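Local coordinates for protein acyl-CoA dehydrogenase (Thermus thermophilus, PDB 2Z1Q) that binds FAD and probably catalyses the oxidation of 2,3-saturated acyl-CoA thioesters to their 2,3-dehydroacyl-CoA products, at residues 116-119 and 120-124; 134-138 and 139-143; 249-252 and 253-256; 260-263 and 264-267. One frame throughout, in Å; residues are numbered along the deposited sequence.

Contact 1 (116-119 and 120-124)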
loop_
_atom_site.group_PDB
_atom_site.type_symbol
_atom_site.label_atom_id
_atom_site.label_comp_id
_atom_site.label_asym_id
_atom_site.label_seq_id
_atom_site.Cartn_x
_atom_site.Cartn_y
_atom_site.Cartn_z
ATOM N N ILE B 116 25.569 -4.424 8.118
ATOM C CA ILE B 116 26.326 -5.135 7.097
ATOM C C ILE B 116 27.731 -4.578 6.850
ATOM O O ILE B 116 28.625 -5.303 6.433
ATOM C CB ILE B 116 25.551 -5.160 5.776
ATOM C CG1 ILE B 116 25.104 -3.738 5.410
ATOM C CG2 ILE B 116 24.369 -6.108 5.905
ATOM C CD1 ILE B 116 24.306 -3.641 4.109
ATOM N N GLY B 117 27.937 -3.301 7.123
ATOM C CA GLY B 117 29.250 -2.725 6.883
ATOM C C GLY B 117 30.315 -2.992 7.934
ATOM O O GLY B 117 31.477 -3.204 7.609
ATOM N N THR B 118 29.913 -2.990 9.200
ATOM C CA THR B 118 30.854 -3.205 10.291
ATOM C C THR B 118 30.860 -4.637 10.834
ATOM O O THR B 118 31.925 -5.216 11.032
ATOM C CB THR B 118 30.576 -2.215 11.465
ATOM O OG1 THR B 118 30.626 -0.864 10.989
ATOM C CG2 THR B 118 31.622 -2.380 12.564
ATOM N N LEU B 119 29.676 -5.207 11.064
ATOM C CA LEU B 119 29.554 -6.561 11.618
ATOM C C LEU B 119 30.409 -7.653 10.984
ATOM O O LEU B 119 30.908 -8.531 11.677
ATOM C CB LEU B 119 28.091 -7.013 11.621
ATOM C CG LEU B 119 27.332 -6.804 12.938
ATOM C CD1 LEU B 119 27.627 -5.438 13.492
ATOM C CD2 LEU B 119 25.838 -6.968 12.712
ATOM N N PRO B 120 30.570 -7.631 9.653
ATOM C CA PRO B 120 31.393 -8.678 9.050
ATOM C C PRO B 120 32.797 -8.670 9.671
ATOM O O PRO B 120 33.318 -9.723 10.050
ATOM C CB PRO B 120 31.378 -8.317 7.570
ATOM C CG PRO B 120 30.001 -7.720 7.409
ATOM C CD PRO B 120 29.915 -6.817 8.612
ATOM N N LEU B 121 33.390 -7.483 9.795
ATOM C CA LEU B 121 34.713 -7.360 10.391
ATOM C C LEU B 121 34.681 -7.777 11.864
ATOM O O LEU B 121 35.586 -8.460 12.341
ATOM C CB LEU B 121 35.228 -5.922 10.262
ATOM C CG LEU B 121 36.126 -5.622 9.056
ATOM C CD1 LEU B 121 36.195 -4.126 8.808
ATOM C CD2 LEU B 121 37.515 -6.184 9.309
ATOM N N VAL B 122 33.634 -7.376 12.578
ATOM C CA VAL B 122 33.510 -7.730 13.991
ATOM C C VAL B 122 33.309 -9.228 14.209
ATOM O O VAL B 122 33.793 -9.791 15.187
ATOM C CB VAL B 122 32.335 -6.989 14.652
ATOM C CG1 VAL B 122 32.137 -7.488 16.078
ATOM C CG2 VAL B 122 32.595 -5.491 14.650
ATOM N N TYR B 123 32.598 -9.883 13.302
ATOM C CA TYR B 123 32.330 -11.308 13.432
ATOM C C TYR B 123 33.446 -12.219 12.916
ATOM O O TYR B 123 33.754 -13.235 13.542
ATOM C CB TYR B 123 31.026 -11.670 12.711
ATOM C CG TYR B 123 29.759 -11.158 13.364
ATOM C CD1 TYR B 123 28.524 -11.291 12.721
ATOM C CD2 TYR B 123 29.778 -10.602 14.642
ATOM C CE1 TYR B 123 27.341 -10.890 13.340
ATOM C CE2 TYR B 123 28.601 -10.198 15.269
ATOM C CZ TYR B 123 27.388 -10.348 14.616
ATOM O OH TYR B 123 26.231 -9.980 15.262
ATOM N N PHE B 124 34.053 -11.867 11.785
ATOM C CA PHE B 124 35.099 -12.725 11.233
ATOM C C PHE B 124 36.427 -12.018 11.011
ATOM O O PHE B 124 37.393 -12.629 10.561
ATOM C CB PHE B 124 34.609 -13.358 9.916
ATOM C CG PHE B 124 33.343 -14.160 10.069
ATOM C CD1 PHE B 124 32.107 -13.520 10.218
ATOM C CD2 PHE B 124 33.380 -15.554 10.119
ATOM C CE1 PHE B 124 30.936 -14.259 10.420
ATOM C CE2 PHE B 124 32.203 -16.302 10.321
ATOM C CZ PHE B 124 30.986 -15.645 10.472
HETATM O O HOH W 1 33.101 -5.705 7.630
#

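Contact 2 (134-138 and 139-143)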
loop_
_atom_site.group_PDB
_atom_site.type_symbol
_atom_site.label_atom_id
_atom_site.label_comp_id
_atom_site.label_asym_id
_atom_site.label_seq_id
_atom_site.Cartn_x
_atom_site.Cartn_y
_atom_site.Cartn_z
ATOM N N LEU B 134 38.288 -1.381 12.051
ATOM C CA LEU B 134 37.216 -1.125 13.008
ATOM C C LEU B 134 37.286 0.236 13.695
ATOM O O LEU B 134 36.266 0.908 13.867
ATOM C CB LEU B 134 37.190 -2.240 14.055
ATOM C CG LEU B 134 35.833 -2.870 14.375
ATOM C CD1 LEU B 134 35.108 -3.257 13.089
ATOM C CD2 LEU B 134 36.053 -4.092 15.259
ATOM N N PRO B 135 38.487 0.670 14.100
ATOM C CA PRO B 135 38.562 1.978 14.761
ATOM C C PRO B 135 38.011 3.111 13.888
ATOM O O PRO B 135 37.266 3.964 14.365
ATOM C CB PRO B 135 40.058 2.117 15.074
ATOM C CG PRO B 135 40.473 0.674 15.310
ATOM C CD PRO B 135 39.774 -0.043 14.171
ATOM N N LYS B 136 38.360 3.123 12.606
ATOM C CA LYS B 136 37.870 4.172 11.717
ATOM C C LYS B 136 36.358 4.067 11.493
ATOM O O LYS B 136 35.651 5.077 11.452
ATOM C CB LYS B 136 38.586 4.100 10.373
ATOM C CG LYS B 136 40.092 4.263 10.447
ATOM C CD LYS B 136 40.652 4.314 9.029
ATOM C CE LYS B 136 42.164 4.479 8.993
ATOM N NZ LYS B 136 42.906 3.298 9.518
ATOM N N LEU B 137 35.869 2.839 11.352
ATOM C CA LEU B 137 34.444 2.626 11.139
ATOM C C LEU B 137 33.655 3.055 12.366
ATOM O O LEU B 137 32.580 3.630 12.245
ATOM C CB LEU B 137 34.166 1.154 10.841
ATOM C CG LEU B 137 34.924 0.562 9.652
ATOM C CD1 LEU B 137 34.517 -0.889 9.474
ATOM C CD2 LEU B 137 34.625 1.353 8.387
ATOM N N ALA B 138 34.209 2.782 13.544
ATOM C CA ALA B 138 33.540 3.125 14.801
ATOM C C ALA B 138 33.513 4.614 15.077
ATOM O O ALA B 138 32.632 5.109 15.781
ATOM C CB ALA B 138 34.210 2.400 15.960
ATOM N N SER B 139 34.477 5.331 14.520
ATOM C CA SER B 139 34.569 6.766 14.710
ATOM C C SER B 139 33.799 7.529 13.637
ATOM O O SER B 139 33.385 8.666 13.857
ATOM C CB SER B 139 36.029 7.189 14.655
ATOM O OG SER B 139 36.590 6.784 13.421
ATOM N N GLY B 140 33.612 6.902 12.480
ATOM C CA GLY B 140 32.913 7.553 11.389
ATOM C C GLY B 140 33.900 8.141 10.387
ATOM O O GLY B 140 33.503 8.705 9.367
ATOM N N GLU B 141 35.193 8.022 10.681
ATOM C CA GLU B 141 36.210 8.542 9.784
ATOM C C GLU B 141 36.082 7.772 8.476
ATOM O O GLU B 141 36.252 8.322 7.387
ATOM C CB GLU B 141 37.596 8.360 10.403
ATOM C CG GLU B 141 38.735 8.519 9.406
ATOM C CD GLU B 141 40.076 8.729 10.080
ATOM O OE1 GLU B 141 40.414 7.955 11.006
ATOM O OE2 GLU B 141 40.797 9.665 9.677
ATOM N N TRP B 142 35.752 6.493 8.595
ATOM C CA TRP B 142 35.581 5.636 7.437
ATOM C C TRP B 142 34.172 5.045 7.372
ATOM O O TRP B 142 33.662 4.514 8.366
ATOM C CB TRP B 142 36.634 4.544 7.476
ATOM C CG TRP B 142 37.899 4.942 6.797
ATOM C CD1 TRP B 142 38.392 6.208 6.648
ATOM C CD2 TRP B 142 38.820 4.073 6.142
ATOM N NE1 TRP B 142 39.567 6.180 5.934
ATOM C CE2 TRP B 142 39.852 4.880 5.611
ATOM C CE3 TRP B 142 38.872 2.686 5.947
ATOM C CZ2 TRP B 142 40.924 4.343 4.898
ATOM C CZ3 TRP B 142 39.931 2.153 5.239
ATOM C CH2 TRP B 142 40.944 2.979 4.721
ATOM N N ILE B 143 33.533 5.162 6.208
ATOM C CA ILE B 143 32.187 4.639 6.003
ATOM C C ILE B 143 32.283 3.282 5.324
ATOM O O ILE B 143 33.050 3.112 4.377
ATOM C CB ILE B 143 31.349 5.600 5.130
ATOM C CG1 ILE B 143 31.271 6.967 5.814
ATOM C CG2 ILE B 143 29.935 5.054 4.931
ATOM C CD1 ILE B 143 30.592 8.025 4.993
#

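Contact 3 (249-252 and 253-256)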
loop_
_atom_site.group_PDB
_atom_site.type_symbol
_atom_site.label_atom_id
_atom_site.label_comp_id
_atom_site.label_asym_id
_atom_site.label_seq_id
_atom_site.Cartn_x
_atom_site.Cartn_y
_atom_site.Cartn_z
ATOM N N ILE B 249 37.833 -19.139 3.300
ATOM C CA ILE B 249 37.487 -19.336 1.896
ATOM C C ILE B 249 36.423 -20.422 1.729
ATOM O O ILE B 249 36.600 -21.551 2.192
ATOM C CB ILE B 249 38.730 -19.730 1.084
ATOM C CG1 ILE B 249 39.848 -18.714 1.325
ATOM C CG2 ILE B 249 38.396 -19.773 -0.396
ATOM C CD1 ILE B 249 41.167 -19.106 0.705
ATOM N N GLY B 250 35.321 -20.078 1.067
ATOM C CA GLY B 250 34.252 -21.039 0.870
ATOM C C GLY B 250 33.202 -20.963 1.964
ATOM O O GLY B 250 32.123 -21.537 1.845
ATOM N N LYS B 251 33.511 -20.253 3.039
ATOM C CA LYS B 251 32.557 -20.123 4.132
ATOM C C LYS B 251 32.057 -18.687 4.255
ATOM O O LYS B 251 31.800 -18.193 5.345
ATOM C CB LYS B 251 33.192 -20.600 5.447
ATOM C CG LYS B 251 33.556 -22.087 5.442
ATOM C CD LYS B 251 34.280 -22.490 6.724
ATOM C CE LYS B 251 34.868 -23.896 6.626
ATOM N NZ LYS B 251 35.701 -24.240 7.820
ATOM N N GLY B 252 31.920 -18.019 3.116
ATOM C CA GLY B 252 31.430 -16.655 3.125
ATOM C C GLY B 252 29.953 -16.610 3.462
ATOM O O GLY B 252 29.432 -15.570 3.866
ATOM N N HIS B 253 29.265 -17.739 3.306
ATOM C CA HIS B 253 27.844 -17.779 3.609
ATOM C C HIS B 253 27.606 -17.471 5.083
ATOM O O HIS B 253 26.609 -16.836 5.436
ATOM C CB HIS B 253 27.254 -19.147 3.263
ATOM C CG HIS B 253 27.793 -20.268 4.096
ATOM N ND1 HIS B 253 29.076 -20.750 3.956
ATOM C CD2 HIS B 253 27.226 -20.990 5.091
ATOM C CE1 HIS B 253 29.273 -21.722 4.827
ATOM N NE2 HIS B 253 28.166 -21.889 5.529
ATOM N N LYS B 254 28.524 -17.909 5.943
ATOM C CA LYS B 254 28.389 -17.673 7.376
ATOM C C LYS B 254 28.248 -16.189 7.695
ATOM O O LYS B 254 27.420 -15.803 8.520
ATOM C CB LYS B 254 29.590 -18.246 8.135
ATOM C CG LYS B 254 29.737 -19.760 8.050
ATOM C CD LYS B 254 30.852 -20.262 8.959
ATOM C CE LYS B 254 31.029 -21.776 8.840
ATOM N NZ LYS B 254 32.050 -22.324 9.781
ATOM N N ILE B 255 29.058 -15.362 7.042
ATOM C CA ILE B 255 29.012 -13.924 7.278
ATOM C C ILE B 255 27.642 -13.386 6.880
ATOM O O ILE B 255 26.955 -12.741 7.677
ATOM C CB ILE B 255 30.112 -13.192 6.467
ATOM C CG1 ILE B 255 31.471 -13.842 6.752
ATOM C CG2 ILE B 255 30.150 -11.711 6.846
ATOM C CD1 ILE B 255 32.610 -13.349 5.877
ATOM N N ALA B 256 27.241 -13.678 5.648
ATOM C CA ALA B 256 25.963 -13.219 5.128
ATOM C C ALA B 256 24.770 -13.607 5.995
ATOM O O ALA B 256 23.882 -12.790 6.229
ATOM C CB ALA B 256 25.759 -13.748 3.724
#

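Contact 4 (260-263 and 264-267)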
loop_
_atom_site.group_PDB
_atom_site.type_symbol
_atom_site.label_atom_id
_atom_site.label_comp_id
_atom_site.label_asym_id
_atom_site.label_seq_id
_atom_site.Cartn_x
_atom_site.Cartn_y
_atom_site.Cartn_z
ATOM N N LEU B 260 22.359 -10.902 8.774
ATOM C CA LEU B 260 20.925 -10.796 8.548
ATOM C C LEU B 260 20.110 -10.806 9.843
ATOM O O LEU B 260 19.083 -10.138 9.913
ATOM C CB LEU B 260 20.434 -11.925 7.619
ATOM C CG LEU B 260 20.538 -11.673 6.107
ATOM C CD1 LEU B 260 20.437 -12.995 5.344
ATOM C CD2 LEU B 260 19.440 -10.703 5.680
ATOM N N ASN B 261 20.551 -11.538 10.868
ATOM C CA ASN B 261 19.783 -11.565 12.115
ATOM C C ASN B 261 19.691 -10.190 12.757
ATOM O O ASN B 261 18.629 -9.795 13.234
ATOM C CB ASN B 261 20.383 -12.553 13.126
ATOM C CG ASN B 261 20.229 -13.998 12.699
ATOM O OD1 ASN B 261 19.268 -14.364 12.020
ATOM N ND2 ASN B 261 21.174 -14.839 13.115
ATOM N N VAL B 262 20.796 -9.452 12.769
ATOM C CA VAL B 262 20.814 -8.128 13.367
ATOM C C VAL B 262 20.064 -7.142 12.487
ATOM O O VAL B 262 19.298 -6.299 12.978
ATOM C CB VAL B 262 22.249 -7.650 13.551
ATOM C CG1 VAL B 262 22.269 -6.183 13.977
ATOM C CG2 VAL B 262 22.945 -8.536 14.568
ATOM N N GLY B 263 20.300 -7.230 11.186
ATOM C CA GLY B 263 19.624 -6.332 10.281
ATOM C C GLY B 263 18.120 -6.445 10.409
ATOM O O GLY B 263 17.416 -5.442 10.333
ATOM N N ARG B 264 17.617 -7.653 10.631
ATOM C CA ARG B 264 16.178 -7.814 10.731
ATOM C C ARG B 264 15.555 -7.197 11.967
ATOM O O ARG B 264 14.526 -6.525 11.862
ATOM C CB ARG B 264 15.809 -9.289 10.630
ATOM C CG ARG B 264 16.056 -9.860 9.241
ATOM C CD ARG B 264 15.990 -11.378 9.219
ATOM N NE ARG B 264 16.197 -11.884 7.864
ATOM C CZ ARG B 264 16.455 -13.153 7.560
ATOM N NH1 ARG B 264 16.625 -13.509 6.290
ATOM N NH2 ARG B 264 16.552 -14.059 8.519
ATOM N N TYR B 265 16.143 -7.388 13.139
ATOM C CA TYR B 265 15.483 -6.782 14.276
ATOM C C TYR B 265 15.689 -5.278 14.339
ATOM O O TYR B 265 14.823 -4.567 14.850
ATOM C CB TYR B 265 15.868 -7.462 15.587
ATOM C CG TYR B 265 17.302 -7.345 15.991
ATOM C CD1 TYR B 265 17.819 -6.133 16.464
ATOM C CD2 TYR B 265 18.127 -8.457 15.986
ATOM C CE1 TYR B 265 19.126 -6.049 16.930
ATOM C CE2 TYR B 265 19.432 -8.388 16.450
ATOM C CZ TYR B 265 19.925 -7.184 16.926
ATOM O OH TYR B 265 21.199 -7.150 17.444
ATOM N N LYS B 266 16.806 -4.779 13.807
ATOM C CA LYS B 266 17.037 -3.332 13.810
ATOM C C LYS B 266 16.059 -2.691 12.817
ATOM O O LYS B 266 15.559 -1.588 13.044
ATOM C CB LYS B 266 18.497 -2.999 13.437
ATOM C CG LYS B 266 19.531 -3.472 14.476
ATOM C CD LYS B 266 20.924 -2.906 14.224
ATOM C CE LYS B 266 20.924 -1.384 14.316
ATOM N NZ LYS B 266 22.269 -0.804 14.040
ATOM N N LEU B 267 15.760 -3.383 11.726
ATOM C CA LEU B 267 14.824 -2.856 10.745
ATOM C C LEU B 267 13.414 -2.856 11.356
ATOM O O LEU B 267 12.634 -1.908 11.174
ATOM C CB LEU B 267 14.852 -3.724 9.481
ATOM C CG LEU B 267 13.890 -3.302 8.376
ATOM C CD1 LEU B 267 14.226 -1.894 7.943
ATOM C CD2 LEU B 267 13.996 -4.252 7.207
HETATM O O HOH W 2 16.793 -13.554 11.153
#

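Contact 1 (116-119 and 120-124)
In the first turn of the short helix 119-124 of the acyl-CoA dehydrogenase N-terminal domain, just after helix 106-117, Leu119 and Tyr123 pack one turn apart. Their side chains run alongside each other in the same direction. CG of Leu119 lies over one face of the Tyr123 ring, displaced toward the rim on the hydroxyl side; it stands 4.3 Å from the ring centroid and 3.9 Å from Tyr123 CZ, a CH-pi contact. Tyr123 CG is anti to its carbonyl carbon (chi1 -70°), which swings the ring back along the helix over the leucine. The backbones of the same pair are joined by a short hydrogen bond, Tyr123 N to Leu119 O at 2.7 Å. One residue earlier Val122 N bonds to Thr118 O at 3.2 Å, while the CG2 methyls of Thr118 and Val122 meet at 3.9 Å. Thr118 OG1 turns instead to the carbonyl of His113. Ile116, in the last turn of helix 106-117, touches the FAD. A water bridges the two helices, donating to Gly117 O at 3.0 Å and accepting a weak bond from Leu121 N. Pro120 has no N-H, so it can give none to Ile116 O, which its CG approaches instead (2.9 Å); the bonds from Val122 and Tyr123 then carry the new helix onward.

Contact 2 (134-138 and 139-143)
Lys136 and Trp142 form a local CH-pi contact where the short helix 134-139 ends and the chain turns toward strand 144-147. The lysine chain runs along the indole in the same direction, with its CD directly over the ring system, 3.4 Å from the centroid of the five-membered ring of Trp142. Nearer the backbone, CB of Lys136 packs on CB of Trp142 at 3.5 Å. The lysine chain bends at its last torsion (chi4 67°), and NZ stands 5.1 Å from the centroid of the six-membered ring, too long for more than a faint cation-pi attraction. Glu141 brings OE1 to 3.7 Å from Lys136 CG, crossing the aliphatic chain rather than pairing with the ammonium. Beneath these side chains the helix ends with Ser139, and Gly140 leaves it with positive phi (98°), where a CB would clash with the preceding carbonyl oxygen. Two firm bonds reach Lys136 O, from Gly140 N and Trp142 N, on opposite faces of the carbonyl plane, the second at 3.2 Å and well above it. OG of Ser139 lies 2.8 Å from Lys136 O and near Pro135 O as well. On the inner side CD2 of Leu137 touches Trp142 O at 3.3 Å, while Leu137 O accepts a hydrogen bond from His113 NE2. The Trp142 indole also stacks with His189.

Contact 3 (249-252 and 253-256)
The imidazole of His253 has Gly250 O at its edge, near the ring plane, while CA of Lys251 comes obliquely to 3.5 Å from His253 ND1 and CB of Lys251 lies 4.1 Å from His253 CE1. Over one face stands Lys254 CG, 3.6 Å above the plane and displaced toward the rim. The ring is brought back over the preceding loop because its CG sits between the backbone N and the carbonyl carbon (chi1 65°). This is the start of the long helix 252-288, entered from the loop after strand 245-246. The first turn is loosely bonded: Lys254 N to Lys251 O at 3.3 Å and Ala256 N to Gly252 O at 3.4 Å are both weak. An alanine in place of His253 would remove the imidazole and is likely to leave Lys251 CA and the CG of Lys254 without their shared packing partner. Lys251 and Lys254 extend alongside each other in the same direction, CD of Lys251 3.8 Å from Lys254 NZ. Their ammonium groups are 4.6 Å apart, NZ to NZ, a proximity probably eased by the salt bridge of Lys251 NZ to Glu248. Ile255, on the buried side, packs on Phe194 and Ala204 of the sheet.

Contact 4 (260-263 and 264-267)
Arg264 runs back, extended, along the helix past Leu260, one turn earlier. Its CB lies near Leu260 O, CG comes closer still at 3.1 Å from the same oxygen, and CD follows it past the carbonyl. NE then hydrogen-bonds to the backbone carbonyl of Glu398. At the end, CB of Leu260 stands over the centre of one guanidinium face, while NH1 meets both leucine methyls, 4.0 Å from Leu260 CD1. NH2 donates in the guanidinium plane to a water at 2.7 Å, and this water in turn donates to OD1 of Asn261, linking the two polar side chains; the amide nitrogen of Asn261 is held by Glu345. The contact is two successive turns of helix 252-288, the first helix of the C-terminal domain, buried near the centre of the chain. Its backbone carries the i to i+4 ladder: Arg264 N to Leu260 O, Lys266 N to Val262 O and Leu267 N to Gly263 O, with a longer, weak bond from Tyr265 N to Asn261 O. With chi1 at 65° the ring of Tyr265 tucks back against the preceding turn. Val262 O and CA come over one of its faces, CA 3.4 Å from Tyr265 CE2, and OH touches Val262 CG2 at 3.6 Å. Replacing Tyr265 by alanine would strip this ring away and would probably open a gap beside Val262. The other methyl of Val262, CG1, packs on CD of Lys266 at 3.6 Å, where the lysine chain bends before its amine makes a weak bond to Thr114.

How the contacts relate
Along the chain the contacts come in series, contacts 1 and 2 in the N-terminal domain range and contacts 3 and 4 on helix 252-288 or its entry, in the C-terminal range. Contact 1 is the hub, its centre 12 or 13 Å from each of the others, and it touches all three. Leu134 packs on Thr118, Leu121 and Val122, and Leu137 on Leu121; Ile255 meets Pro120 and Phe124; Val262 meets Leu119 and Tyr123. Contacts 2 and 3 lie 23 Å apart between centres and do not touch; contacts 3 and 4 lie 18 Å apart between centres along their helix. Helix 119-124 thus joins the N-terminal domain to helix 252-288, next to the FAD pocket.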